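PDB 7K4O: carboxylic ester hydrolase from Aspergillus niger, which hydrolyses ester bonds of tannins as a serine esterase of the tannase family, probably releasing gallic acid. Local coordinates for residues Phe217-His222 with Gly354-Leu359; Ser385-Gln388 with Leu394-Thr397; Leu223-Val228 with Asp332-Gln337; Glu229-Tyr234 with Val374-Leu379; Asn311-His314 with Arg320-Phe323. All coordinates share one frame; numbering follows the deposited sequence. Where two conformers were deposited one is given.

Interaction 1: Phe217-His222 with Gly354-Leu359. With GDE (3,4,5-trihydroxybenzoic acid), chain J.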
# COMPACT_ATOMS: atom_id res chain seq x y z
N PHE A 217 -12.23 3.16 7.51
CA PHE A 217 -13.08 2.59 6.44
C PHE A 217 -12.37 1.35 5.90
O PHE A 217 -12.98 0.30 5.76
CB PHE A 217 -13.34 3.63 5.36
CG PHE A 217 -14.31 4.72 5.74
CD1 PHE A 217 -14.00 5.68 6.69
CD2 PHE A 217 -15.59 4.73 5.20
CE1 PHE A 217 -14.92 6.62 7.09
CE2 PHE A 217 -16.50 5.71 5.57
CZ PHE A 217 -16.17 6.64 6.51
N GLN A 218 -11.06 1.45 5.64
CA GLN A 218 -10.30 0.36 5.01
C GLN A 218 -10.29 -0.85 5.94
O GLN A 218 -10.44 -1.99 5.48
CB GLN A 218 -8.87 0.83 4.74
CG GLN A 218 -7.90 -0.31 4.45
CD GLN A 218 -8.35 -1.27 3.36
OE1 GLN A 218 -9.09 -0.88 2.46
NE2 GLN A 218 -7.80 -2.48 3.42
N GLN A 219 -10.01 -0.69 7.26
CA GLN A 219 -9.87 -1.87 8.12
C GLN A 219 -11.27 -2.49 8.34
O GLN A 219 -11.42 -3.73 8.27
CB GLN A 219 -9.23 -1.56 9.47
CG GLN A 219 -7.88 -0.84 9.40
CD GLN A 219 -6.90 -1.47 8.45
OE1 GLN A 219 -6.95 -2.68 8.21
NE2 GLN A 219 -5.92 -0.66 8.00
N THR A 220 -12.26 -1.66 8.56
CA THR A 220 -13.61 -2.18 8.89
C THR A 220 -14.22 -2.88 7.66
O THR A 220 -14.93 -3.90 7.85
CB THR A 220 -14.52 -1.08 9.38
OG1 THR A 220 -13.90 -0.40 10.48
CG2 THR A 220 -15.86 -1.62 9.82
N GLN A 221 -13.97 -2.41 6.45
CA GLN A 221 -14.57 -3.01 5.23
C GLN A 221 -14.08 -4.44 5.04
O GLN A 221 -14.78 -5.20 4.31
CB GLN A 221 -14.43 -2.14 3.99
CG GLN A 221 -13.01 -1.96 3.49
CD GLN A 221 -12.51 -3.11 2.64
OE1 GLN A 221 -13.26 -3.63 1.80
NE2 GLN A 221 -11.26 -3.54 2.91
N HIS A 222 -13.00 -4.86 5.68
CA HIS A 222 -12.52 -6.25 5.62
C HIS A 222 -13.59 -7.21 6.22
O HIS A 222 -13.49 -8.40 5.94
CB HIS A 222 -11.20 -6.43 6.33
CG HIS A 222 -10.00 -6.13 5.48
ND1 HIS A 222 -9.70 -6.92 4.37
CD2 HIS A 222 -9.02 -5.18 5.59
CE1 HIS A 222 -8.54 -6.49 3.86
NE2 HIS A 222 -8.11 -5.40 4.59
N GLY A 354 -11.06 -8.21 11.79
CA GLY A 354 -11.21 -8.59 13.20
C GLY A 354 -10.13 -7.97 14.06
O GLY A 354 -10.42 -7.51 15.20
N GLU A 355 -8.90 -7.93 13.55
CA GLU A 355 -7.80 -7.38 14.36
C GLU A 355 -8.07 -5.89 14.63
O GLU A 355 -7.73 -5.41 15.74
CB GLU A 355 -6.45 -7.57 13.67
CG GLU A 355 -5.32 -6.90 14.46
CD GLU A 355 -3.93 -7.45 14.22
OE1 GLU A 355 -3.74 -8.19 13.24
OE2 GLU A 355 -3.05 -7.15 15.04
N TYR A 356 -8.50 -5.11 13.65
CA TYR A 356 -8.79 -3.68 13.87
C TYR A 356 -9.80 -3.53 15.04
O TYR A 356 -9.53 -2.77 16.00
CB TYR A 356 -9.30 -2.97 12.63
CG TYR A 356 -9.83 -1.60 12.92
CD1 TYR A 356 -9.01 -0.64 13.47
CD2 TYR A 356 -11.14 -1.23 12.68
CE1 TYR A 356 -9.49 0.62 13.81
CE2 TYR A 356 -11.60 0.05 12.93
CZ TYR A 356 -10.77 0.99 13.50
OH TYR A 356 -11.24 2.24 13.84
N ILE A 357 -10.90 -4.25 14.97
CA ILE A 357 -11.94 -4.12 16.05
C ILE A 357 -11.34 -4.55 17.39
O ILE A 357 -11.49 -3.82 18.39
CB ILE A 357 -13.22 -4.88 15.69
CG1 ILE A 357 -13.82 -4.37 14.38
CG2 ILE A 357 -14.22 -4.82 16.86
CD1 ILE A 357 -14.00 -2.87 14.25
N ALA A 358 -10.69 -5.70 17.44
CA ALA A 358 -10.17 -6.23 18.72
C ALA A 358 -9.08 -5.31 19.29
O ALA A 358 -9.02 -5.09 20.51
CB ALA A 358 -9.67 -7.64 18.56
N LEU A 359 -8.14 -4.83 18.45
CA LEU A 359 -6.92 -4.13 18.91
C LEU A 359 -7.19 -2.64 19.15
O LEU A 359 -6.68 -2.11 20.12
CB LEU A 359 -5.83 -4.27 17.85
CG LEU A 359 -4.46 -3.75 18.28
CD1 LEU A 359 -3.86 -4.60 19.38
CD2 LEU A 359 -3.59 -3.65 17.04
OAA GDE J . 0.19 -4.01 4.48
OAB GDE J . -0.69 -5.70 3.34
OAC GDE J . -3.82 -2.33 7.23
OAD GDE J . -5.71 -4.74 3.56
OAE GDE J . -6.03 -3.24 5.75
CAF GDE J . -2.32 -3.50 5.67
CAG GDE J . -3.28 -4.73 3.79
CAH GDE J . -0.81 -4.70 4.10
CAI GDE J . -3.61 -3.14 6.09
CAJ GDE J . -4.58 -4.40 4.24
CAK GDE J . -2.20 -4.33 4.57
CAL GDE J . -4.72 -3.60 5.34
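Gln-219 and Tyr-356 bring helices 215-221 and 351-361 together, their CA atoms 6.1 Å apart, the nearest pair of the two segments; the second helix carries a wider pi-type turn at 357-359. No hydrogen bond joins the segments, and the contact is buried packing. CB of Gln-219 lies 3.5 Å from CB of Tyr-356 and equally close to its CG, the two side chains crossing at about a right angle. At the next residue, OG1 of Thr-220 sits 3.4 Å from CE2 of the same ring, while its own hydrogen bond is to the backbone oxygen of Ser-216. Helix 215-221 forms one wall of the gallic acid pocket of this alpha/beta-hydrolase, and Gln-219 alone serves both sides, CB on the tyrosine and amide on the ligand. Bent at chi2 (-49°), its chain turns the amide away from the tyrosine: OE1 accepts from OAE at 2.7 Å, and NE2 donates to OAC at 2.8 Å. OAE also receives an almost straight bond from NE2 of Gln-218 (3.0 Å, 178°), whose amide is held as well by the backbone oxygen of Ser-421. At the edge of the His-222 ring and near its plane, OAD is hydrogen-bonded to NE2 at 2.7 Å; ND1 is bonded to Asp-333. NE2 of Gln-221 lies above the centre of one His-222 face.

Interaction 2: Ser385-Gln388 with Leu394-Thr397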
# COMPACT_ATOMS: atom_id res chain seq x y z
N SER A 385 -17.12 6.29 13.77
CA SER A 385 -16.50 6.57 15.09
C SER A 385 -14.98 6.53 14.96
O SER A 385 -14.31 7.37 15.61
CB SER A 385 -16.95 5.66 16.20
OG SER A 385 -16.67 4.33 15.92
N GLY A 386 -14.46 5.60 14.18
CA GLY A 386 -13.00 5.50 14.00
C GLY A 386 -12.43 6.69 13.25
O GLY A 386 -11.26 7.03 13.45
N LEU A 387 -13.21 7.29 12.36
CA LEU A 387 -12.74 8.49 11.62
C LEU A 387 -12.39 9.58 12.63
O LEU A 387 -11.31 10.18 12.52
CB LEU A 387 -13.83 8.93 10.64
CG LEU A 387 -13.60 10.23 9.91
CD1 LEU A 387 -12.29 10.16 9.10
CD2 LEU A 387 -14.77 10.57 9.00
N GLN A 388 -13.26 9.82 13.61
CA GLN A 388 -12.98 10.87 14.63
C GLN A 388 -11.77 10.44 15.47
O GLN A 388 -10.88 11.27 15.75
CB GLN A 388 -14.23 11.15 15.47
CG GLN A 388 -13.99 12.23 16.51
CD GLN A 388 -15.22 12.68 17.27
OE1 GLN A 388 -16.31 12.06 17.19
NE2 GLN A 388 -15.03 13.74 18.03
N LEU A 394 -3.85 7.47 12.53
CA LEU A 394 -3.80 6.37 11.53
C LEU A 394 -4.59 6.71 10.27
O LEU A 394 -4.32 6.06 9.26
CB LEU A 394 -4.35 5.11 12.19
CG LEU A 394 -3.49 4.55 13.32
CD1 LEU A 394 -4.19 3.36 13.93
CD2 LEU A 394 -2.15 4.16 12.80
N GLN A 395 -5.58 7.62 10.30
CA GLN A 395 -6.51 7.80 9.18
C GLN A 395 -5.74 8.07 7.89
O GLN A 395 -6.07 7.48 6.87
CB GLN A 395 -7.57 8.87 9.45
CG GLN A 395 -8.72 8.80 8.44
CD GLN A 395 -9.62 7.61 8.59
OE1 GLN A 395 -9.47 6.79 9.50
NE2 GLN A 395 -10.58 7.49 7.66
N THR A 396 -4.77 8.97 7.95
CA THR A 396 -3.83 9.25 6.83
C THR A 396 -4.58 9.68 5.57
O THR A 396 -4.18 9.23 4.48
CB THR A 396 -2.89 8.07 6.60
OG1 THR A 396 -2.49 7.51 7.84
CG2 THR A 396 -1.67 8.51 5.82
N THR A 397 -5.58 10.56 5.68
CA THR A 397 -6.26 11.08 4.50
C THR A 397 -6.31 12.58 4.50
O THR A 397 -7.15 13.13 3.79
CB THR A 397 -7.67 10.52 4.32
OG1 THR A 397 -8.35 10.71 5.58
CG2 THR A 397 -7.55 9.08 3.89
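Leu-387 and Gln-395 meet obliquely, one methyl branch of the leucine set against the carboxamide end of the glutamine. CD1 of Leu-387 does all the close touching: it lies 3.5 Å from NE2 of Gln-395, 3.7 Å from CD and 3.9 Å from CG, so that it runs alongside the last part of the chain. Both side chains leave their backbones with CG anti to N (chi1 173° in Leu-387 and -166° in Gln-395), and a bend at chi2 of 71° folds the glutamine so that its amide is brought beside the leucine methyl. The pairing is of van der Waals type, with no hydrogen bond between the segments. The polar end of Gln-395 is instead used by the neighbouring helix: OE1 accepts from the backbone N of Ser-216, at the start of helix 215-221, which fixes the rotation of the amide. Next to it, OG1 of Thr-396 donates to the Leu-394 backbone oxygen at 2.7 Å, from above the carbonyl plane, and also bonds to Arg-190. The contact thus packs the late part of helix 376-390 against the loop that follows it, with helix 215-221 meeting both through Ser-216, Trp-215 and Phe-217, and helix 144-169 receiving Leu-394.

Interaction 3: Leu223-Val228 with Asp332-Gln337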
# COMPACT_ATOMS: atom_id res chain seq x y z
N LEU A 223 -14.52 -6.68 7.02
CA LEU A 223 -15.60 -7.51 7.65
C LEU A 223 -16.82 -7.48 6.74
O LEU A 223 -17.74 -8.22 7.05
CB LEU A 223 -15.94 -6.98 9.04
CG LEU A 223 -14.87 -7.13 10.10
CD1 LEU A 223 -15.33 -6.55 11.46
CD2 LEU A 223 -14.43 -8.55 10.29
N TYR A 224 -16.86 -6.64 5.70
CA TYR A 224 -18.10 -6.46 4.90
C TYR A 224 -18.55 -7.80 4.27
O TYR A 224 -19.73 -8.22 4.44
CB TYR A 224 -17.95 -5.40 3.84
CG TYR A 224 -19.16 -5.20 2.99
CD1 TYR A 224 -20.42 -5.06 3.56
CD2 TYR A 224 -19.08 -5.23 1.62
CE1 TYR A 224 -21.55 -4.93 2.77
CE2 TYR A 224 -20.19 -5.08 0.82
CZ TYR A 224 -21.45 -4.98 1.39
OH TYR A 224 -22.56 -4.82 0.58
N SER A 225 -17.69 -8.49 3.54
CA SER A 225 -18.03 -9.80 2.92
C SER A 225 -18.59 -10.77 3.97
O SER A 225 -19.61 -11.44 3.69
CB SER A 225 -16.84 -10.39 2.25
OG SER A 225 -16.51 -9.62 1.10
N ASN A 226 -17.95 -10.89 5.12
CA ASN A 226 -18.43 -11.73 6.25
C ASN A 226 -19.88 -11.34 6.60
O ASN A 226 -20.74 -12.26 6.78
CB ASN A 226 -17.59 -11.57 7.50
CG ASN A 226 -16.22 -12.19 7.50
OD1 ASN A 226 -15.34 -11.71 8.23
ND2 ASN A 226 -16.01 -13.25 6.74
N VAL A 227 -20.17 -10.05 6.70
CA VAL A 227 -21.50 -9.59 7.17
C VAL A 227 -22.53 -9.79 6.05
O VAL A 227 -23.70 -10.10 6.35
CB VAL A 227 -21.42 -8.17 7.72
CG1 VAL A 227 -22.79 -7.62 8.01
CG2 VAL A 227 -20.53 -8.15 8.98
N VAL A 228 -22.12 -9.68 4.79
CA VAL A 228 -23.02 -10.00 3.65
C VAL A 228 -23.43 -11.47 3.75
O VAL A 228 -24.63 -11.78 3.58
CB VAL A 228 -22.38 -9.73 2.28
CG1 VAL A 228 -23.22 -10.32 1.15
CG2 VAL A 228 -22.18 -8.23 2.04
N ASP A 332 -11.24 -12.67 -1.34
CA ASP A 332 -10.48 -13.12 -0.16
C ASP A 332 -11.26 -12.84 1.13
O ASP A 332 -11.27 -13.72 1.98
CB ASP A 332 -9.09 -12.46 -0.07
CG ASP A 332 -8.05 -13.09 -0.97
OD1 ASP A 332 -8.34 -13.26 -2.17
OD2 ASP A 332 -6.93 -13.39 -0.48
N ASP A 333 -11.84 -11.65 1.26
CA ASP A 333 -12.60 -11.27 2.47
C ASP A 333 -13.73 -12.29 2.65
O ASP A 333 -14.07 -12.60 3.82
CB ASP A 333 -13.18 -9.87 2.37
CG ASP A 333 -12.15 -8.76 2.70
OD1 ASP A 333 -10.99 -9.10 3.07
OD2 ASP A 333 -12.58 -7.61 2.60
N ALA A 334 -14.28 -12.76 1.54
CA ALA A 334 -15.48 -13.65 1.57
C ALA A 334 -15.11 -15.09 1.93
O ALA A 334 -16.07 -15.93 2.09
CB ALA A 334 -16.21 -13.61 0.24
N GLU A 335 -13.83 -15.43 2.02
CA GLU A 335 -13.37 -16.82 2.24
C GLU A 335 -14.18 -17.46 3.37
O GLU A 335 -14.34 -16.86 4.45
CB GLU A 335 -11.89 -16.90 2.58
CG GLU A 335 -11.35 -18.33 2.53
CD GLU A 335 -11.01 -18.84 1.12
OE1 GLU A 335 -11.20 -18.09 0.11
OE2 GLU A 335 -10.55 -19.99 1.03
N THR A 336 -14.76 -18.63 3.09
CA THR A 336 -15.51 -19.43 4.09
C THR A 336 -14.63 -20.58 4.56
O THR A 336 -13.57 -20.81 4.00
CB THR A 336 -16.83 -19.91 3.47
OG1 THR A 336 -16.54 -20.58 2.23
CG2 THR A 336 -17.74 -18.74 3.22
N GLN A 337 -15.07 -21.30 5.58
CA GLN A 337 -14.33 -22.48 6.05
C GLN A 337 -15.27 -23.69 6.13
O GLN A 337 -16.48 -23.54 6.44
CB GLN A 337 -13.66 -22.25 7.40
CG GLN A 337 -14.61 -21.90 8.52
CD GLN A 337 -13.86 -21.60 9.80
OE1 GLN A 337 -13.03 -22.37 10.26
NE2 GLN A 337 -14.13 -20.44 10.38
O HOH W 1 -15.23 -7.44 2.18
O HOH W 2 -14.55 -10.84 -0.71
O HOH W 3 -15.22 -10.31 5.28
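The flat groups of Asp-333 and Asn-226 stand near Ser-225: CB of Asp-333 meets OG of Ser-225 at 3.6 Å, while the carboxylate reaches past towards water and other side chains. Beside them the Tyr-224 ring has CG2 of Val-228 over one face, 3.3 Å above its plane and offset toward the rim. The motif is a type I beta turn, Asp-332 to Glu-335, laid against the first turn of helix 224-232, with Ser-225 and Ala-334 as the closest pair of CA atoms at 4.8 Å. CB of Ser-225 packs on the Ala-334 backbone and its CB. Polar links across the contact go through water. One water accepts from the backbone N of Ser-225 and donates to OD2 of Asp-333 at 2.7 Å; this buried carboxylate oxygen has the hydroxyl of Tyr-325 as a further partner. The Asn-226 amide is fixed by backbone groups of Asp-348 and Asp-350. A further water ties the start of the helix to the turn, accepting from Asn-226 N at 2.8 Å and donating to Asp-333 O at 2.9 Å.

Interaction 4: Glu229-Tyr234 with Val374-Leu379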
# COMPACT_ATOMS: atom_id res chain seq x y z
N GLU A 229 -22.47 -12.35 3.96
CA GLU A 229 -22.73 -13.81 4.03
C GLU A 229 -23.70 -14.06 5.20
O GLU A 229 -24.66 -14.86 5.04
CB GLU A 229 -21.45 -14.58 4.22
CG GLU A 229 -20.56 -14.54 2.99
CD GLU A 229 -19.16 -15.08 3.17
OE1 GLU A 229 -18.74 -15.38 4.30
OE2 GLU A 229 -18.50 -15.23 2.13
N LYS A 230 -23.46 -13.45 6.35
CA LYS A 230 -24.34 -13.62 7.54
C LYS A 230 -25.73 -13.08 7.22
O LYS A 230 -26.73 -13.75 7.54
CB LYS A 230 -23.86 -12.82 8.74
CG LYS A 230 -22.79 -13.45 9.61
CD LYS A 230 -22.30 -12.44 10.64
CE LYS A 230 -23.40 -11.77 11.44
NZ LYS A 230 -23.93 -12.70 12.45
N THR A 231 -25.81 -11.89 6.66
CA THR A 231 -27.08 -11.20 6.42
C THR A 231 -27.94 -11.99 5.41
O THR A 231 -29.16 -12.09 5.64
CB THR A 231 -26.83 -9.78 5.92
OG1 THR A 231 -26.10 -9.07 6.91
CG2 THR A 231 -28.12 -9.06 5.65
N LEU A 232 -27.36 -12.50 4.33
CA LEU A 232 -28.09 -13.27 3.29
C LEU A 232 -28.13 -14.76 3.67
O LEU A 232 -28.75 -15.53 2.93
CB LEU A 232 -27.43 -13.05 1.94
CG LEU A 232 -27.53 -11.62 1.40
CD1 LEU A 232 -26.69 -11.46 0.14
CD2 LEU A 232 -28.98 -11.20 1.18
N ASP A 233 -27.49 -15.14 4.77
CA ASP A 233 -27.38 -16.53 5.27
C ASP A 233 -26.95 -17.46 4.14
O ASP A 233 -27.66 -18.42 3.84
CB ASP A 233 -28.70 -17.01 5.89
CG ASP A 233 -28.56 -18.34 6.63
OD1 ASP A 233 -27.47 -18.62 7.17
OD2 ASP A 233 -29.54 -19.11 6.64
N TYR A 234 -25.83 -17.17 3.48
CA TYR A 234 -25.23 -18.09 2.49
C TYR A 234 -23.71 -17.94 2.52
O TYR A 234 -23.22 -16.82 2.39
CB TYR A 234 -25.78 -17.80 1.10
CG TYR A 234 -25.19 -18.75 0.08
CD1 TYR A 234 -25.55 -20.09 0.07
CD2 TYR A 234 -24.26 -18.32 -0.85
CE1 TYR A 234 -25.01 -20.97 -0.85
CE2 TYR A 234 -23.73 -19.18 -1.79
CZ TYR A 234 -24.09 -20.51 -1.79
OH TYR A 234 -23.55 -21.32 -2.73
N VAL A 374 -23.55 -8.30 14.62
CA VAL A 374 -22.89 -7.31 13.71
C VAL A 374 -23.66 -7.24 12.39
O VAL A 374 -23.81 -8.24 11.73
CB VAL A 374 -21.41 -7.66 13.53
CG1 VAL A 374 -20.75 -6.67 12.56
CG2 VAL A 374 -20.68 -7.69 14.86
N THR A 375 -24.13 -6.05 12.07
CA THR A 375 -24.95 -5.72 10.90
C THR A 375 -24.18 -4.74 10.01
O THR A 375 -23.16 -4.19 10.47
CB THR A 375 -26.28 -5.12 11.31
OG1 THR A 375 -26.12 -3.82 11.90
CG2 THR A 375 -27.05 -6.05 12.22
N TYR A 376 -24.74 -4.45 8.85
CA TYR A 376 -24.24 -3.33 8.02
C TYR A 376 -24.14 -2.06 8.86
O TYR A 376 -23.17 -1.28 8.70
CB TYR A 376 -25.12 -3.11 6.78
CG TYR A 376 -25.22 -4.31 5.86
CD1 TYR A 376 -24.19 -5.21 5.68
CD2 TYR A 376 -26.41 -4.55 5.18
CE1 TYR A 376 -24.30 -6.29 4.82
CE2 TYR A 376 -26.54 -5.62 4.30
CZ TYR A 376 -25.49 -6.48 4.10
OH TYR A 376 -25.61 -7.56 3.27
N ASP A 377 -25.14 -1.74 9.69
CA ASP A 377 -25.11 -0.50 10.49
C ASP A 377 -23.99 -0.55 11.54
O ASP A 377 -23.43 0.55 11.82
CB ASP A 377 -26.48 -0.23 11.14
CG ASP A 377 -27.56 0.26 10.19
OD1 ASP A 377 -27.26 0.62 9.05
OD2 ASP A 377 -28.76 0.26 10.62
N THR A 378 -23.67 -1.70 12.11
CA THR A 378 -22.55 -1.84 13.08
C THR A 378 -21.26 -1.42 12.33
O THR A 378 -20.44 -0.68 12.92
CB THR A 378 -22.36 -3.27 13.58
OG1 THR A 378 -23.63 -3.77 14.04
CG2 THR A 378 -21.36 -3.43 14.70
N LEU A 379 -21.10 -1.91 11.11
CA LEU A 379 -19.88 -1.58 10.29
C LEU A 379 -19.86 -0.07 10.02
O LEU A 379 -18.78 0.57 10.16
CB LEU A 379 -19.87 -2.38 8.98
CG LEU A 379 -19.84 -3.89 9.11
CD1 LEU A 379 -19.72 -4.53 7.75
CD2 LEU A 379 -18.73 -4.40 10.00
O HOH W 4 -26.75 -6.55 8.13
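Thr-231, near the end of helix 224-232, meets Tyr-376 at the start of helix 376-390, where the nearest CA pair, Thr-231 and Thr-375, is 7.4 Å apart. OG1 of Thr-231 lies over one face of the Tyr-376 ring, 3.9 Å from CZ and CE1, while CB meets OH at 3.7 Å. With chi1 at -59°, CG of Tyr-376 stands anti to its carbonyl carbon, and the ring extends across to helix 224-232. Thr-231 OG1 is bonded to the Val-227 backbone oxygen of its own helix and also accepts from a water at 2.9 Å, which in turn accepts from Tyr-376 N and rests above a face of that ring. Helix ends meet here: Asp-233, with positive phi, is the C-prime residue of a Schellman motif, and Thr-375 with Thr-378 forms a capping box, in which Thr-375 N donates to Thr-378 OG1 at 3.1 Å (175°) and Thr-378 N to Thr-375 OG1 at 3.2 Å. Lys-230, bent at chi3 and chi4, passes CE within 3.6 Å of the Val-374 backbone oxygen, while its NZ makes a weak hydrogen bond to the Leu-371 oxygen.

Interaction 5: Asn311-His314 with Arg320-Phe323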
# COMPACT_ATOMS: atom_id res chain seq x y z
N ASN A 311 -21.02 -4.36 -4.71
CA ASN A 311 -21.76 -3.09 -4.62
C ASN A 311 -21.31 -2.23 -3.41
O ASN A 311 -21.68 -1.08 -3.39
CB ASN A 311 -23.26 -3.37 -4.47
CG ASN A 311 -24.12 -2.16 -4.73
OD1 ASN A 311 -24.02 -1.53 -5.79
ND2 ASN A 311 -24.96 -1.82 -3.78
N GLY A 312 -20.58 -2.80 -2.47
CA GLY A 312 -20.01 -2.04 -1.33
C GLY A 312 -21.01 -1.87 -0.19
O GLY A 312 -22.23 -1.96 -0.40
N LEU A 313 -20.49 -1.56 0.98
CA LEU A 313 -21.32 -1.39 2.20
C LEU A 313 -22.33 -0.28 2.01
O LEU A 313 -21.97 0.89 1.74
CB LEU A 313 -20.42 -1.13 3.40
CG LEU A 313 -21.16 -0.79 4.69
CD1 LEU A 313 -21.98 -1.97 5.16
CD2 LEU A 313 -20.15 -0.40 5.75
N HIS A 314 -23.61 -0.64 2.20
CA HIS A 314 -24.73 0.33 2.31
C HIS A 314 -25.42 0.06 3.66
O HIS A 314 -25.32 -1.05 4.15
CB HIS A 314 -25.73 0.18 1.15
CG HIS A 314 -25.22 0.62 -0.18
ND1 HIS A 314 -24.19 -0.06 -0.82
CD2 HIS A 314 -25.60 1.62 -1.00
CE1 HIS A 314 -23.98 0.52 -1.99
NE2 HIS A 314 -24.83 1.55 -2.16
N ARG A 320 -25.02 4.74 0.82
CA ARG A 320 -23.66 4.16 0.62
C ARG A 320 -22.72 4.65 1.72
O ARG A 320 -22.59 5.87 1.90
CB ARG A 320 -23.09 4.54 -0.73
CG ARG A 320 -21.75 3.84 -0.98
CD ARG A 320 -21.16 4.14 -2.34
NE ARG A 320 -21.72 3.35 -3.42
CZ ARG A 320 -21.32 2.16 -3.79
NH1 ARG A 320 -20.40 1.50 -3.10
NH2 ARG A 320 -21.90 1.60 -4.86
N VAL A 321 -22.05 3.71 2.35
CA VAL A 321 -21.02 3.97 3.39
C VAL A 321 -19.62 3.92 2.78
O VAL A 321 -18.79 4.78 3.15
CB VAL A 321 -21.14 2.98 4.55
CG1 VAL A 321 -20.24 3.42 5.69
CG2 VAL A 321 -22.60 2.82 5.02
N TYR A 322 -19.34 2.92 1.96
CA TYR A 322 -18.00 2.79 1.34
C TYR A 322 -18.17 2.05 0.01
O TYR A 322 -19.29 1.86 -0.47
CB TYR A 322 -17.02 2.16 2.33
CG TYR A 322 -15.55 2.49 2.08
CD1 TYR A 322 -15.17 3.79 1.81
CD2 TYR A 322 -14.57 1.51 2.09
CE1 TYR A 322 -13.84 4.11 1.52
CE2 TYR A 322 -13.23 1.82 1.87
CZ TYR A 322 -12.88 3.13 1.60
OH TYR A 322 -11.55 3.41 1.31
N PHE A 323 -17.06 1.62 -0.55
CA PHE A 323 -16.97 0.86 -1.82
C PHE A 323 -16.08 -0.31 -1.55
O PHE A 323 -15.39 -0.41 -0.53
CB PHE A 323 -16.54 1.76 -2.98
CG PHE A 323 -15.45 2.74 -2.61
CD1 PHE A 323 -14.17 2.29 -2.44
CD2 PHE A 323 -15.74 4.07 -2.40
CE1 PHE A 323 -13.18 3.16 -2.02
CE2 PHE A 323 -14.74 4.96 -2.05
CZ PHE A 323 -13.48 4.48 -1.85
O HOH W 5 -17.56 -2.08 1.18
O HOH W 6 -24.88 3.04 -4.27
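The backbone oxygen of Leu-313 takes two N-H groups from the other segment: Val-321 N at 2.9 Å (160°) and Tyr-322 N at 3.3 Å, a weak bond. Beside them His-314 and Arg-320 face each other in a single beta bridge, part of the loop between helix 300-310 and strand 337-339. CA of Arg-320 makes a CH-pi contact over one face of the His-314 ring, 4.0 Å from its centroid. The arginine chain, bent at chi3 (-81°), folds back so that its guanidinium lies against the histidine, CE1 over the centre of one guanidinium face and 3.6 Å from CZ, the two planes 61° apart. NH1 then donates to Tyr-322 O at 2.9 Å and weakly to Asn-311 O. ND1 of His-314 donates to Gly-312 O at 2.8 Å from above that carbonyl plane, leaving NE2 to a water. Leu-313 CD2 packs on CB of Val-321, both also near helix 376-390. The nearby guanidinium would probably disfavour a second proton on the histidine ring, and the arginine charge is itself gripped, through NH1, by the backbone oxygens of Tyr-322 and, weakly, Asn-311.

How the interactions relate
Interactions 1 and 3 are joined by a probable hydrogen bond, Asp-333 OD1 to His-222 ND1 at 2.8 Å, which makes Asp-333 a second-shell partner of the gallic acid ligand, its side chain about 7 Å from the bound molecule. Interaction 2 touches interaction 1 through both helices: Phe-217 CD1 of helix 215-221 lies 4.0 Å from Gln-395 NE2, and Tyr-356 of helix 351-361 touches Gly-386. Interactions 3 and 4 share helix 224-232, their centres 10 Å apart. Interaction 5 is nested inside the loops closed by 1, 3 and 4, and touches all three: Phe-217 CD2 is 3.5 Å from Tyr-322 CD1, Tyr-224 OH 3.0 Å from Gly-312 O, a probable hydrogen bond, and Tyr-376 CB 3.3 Å from His-314 O.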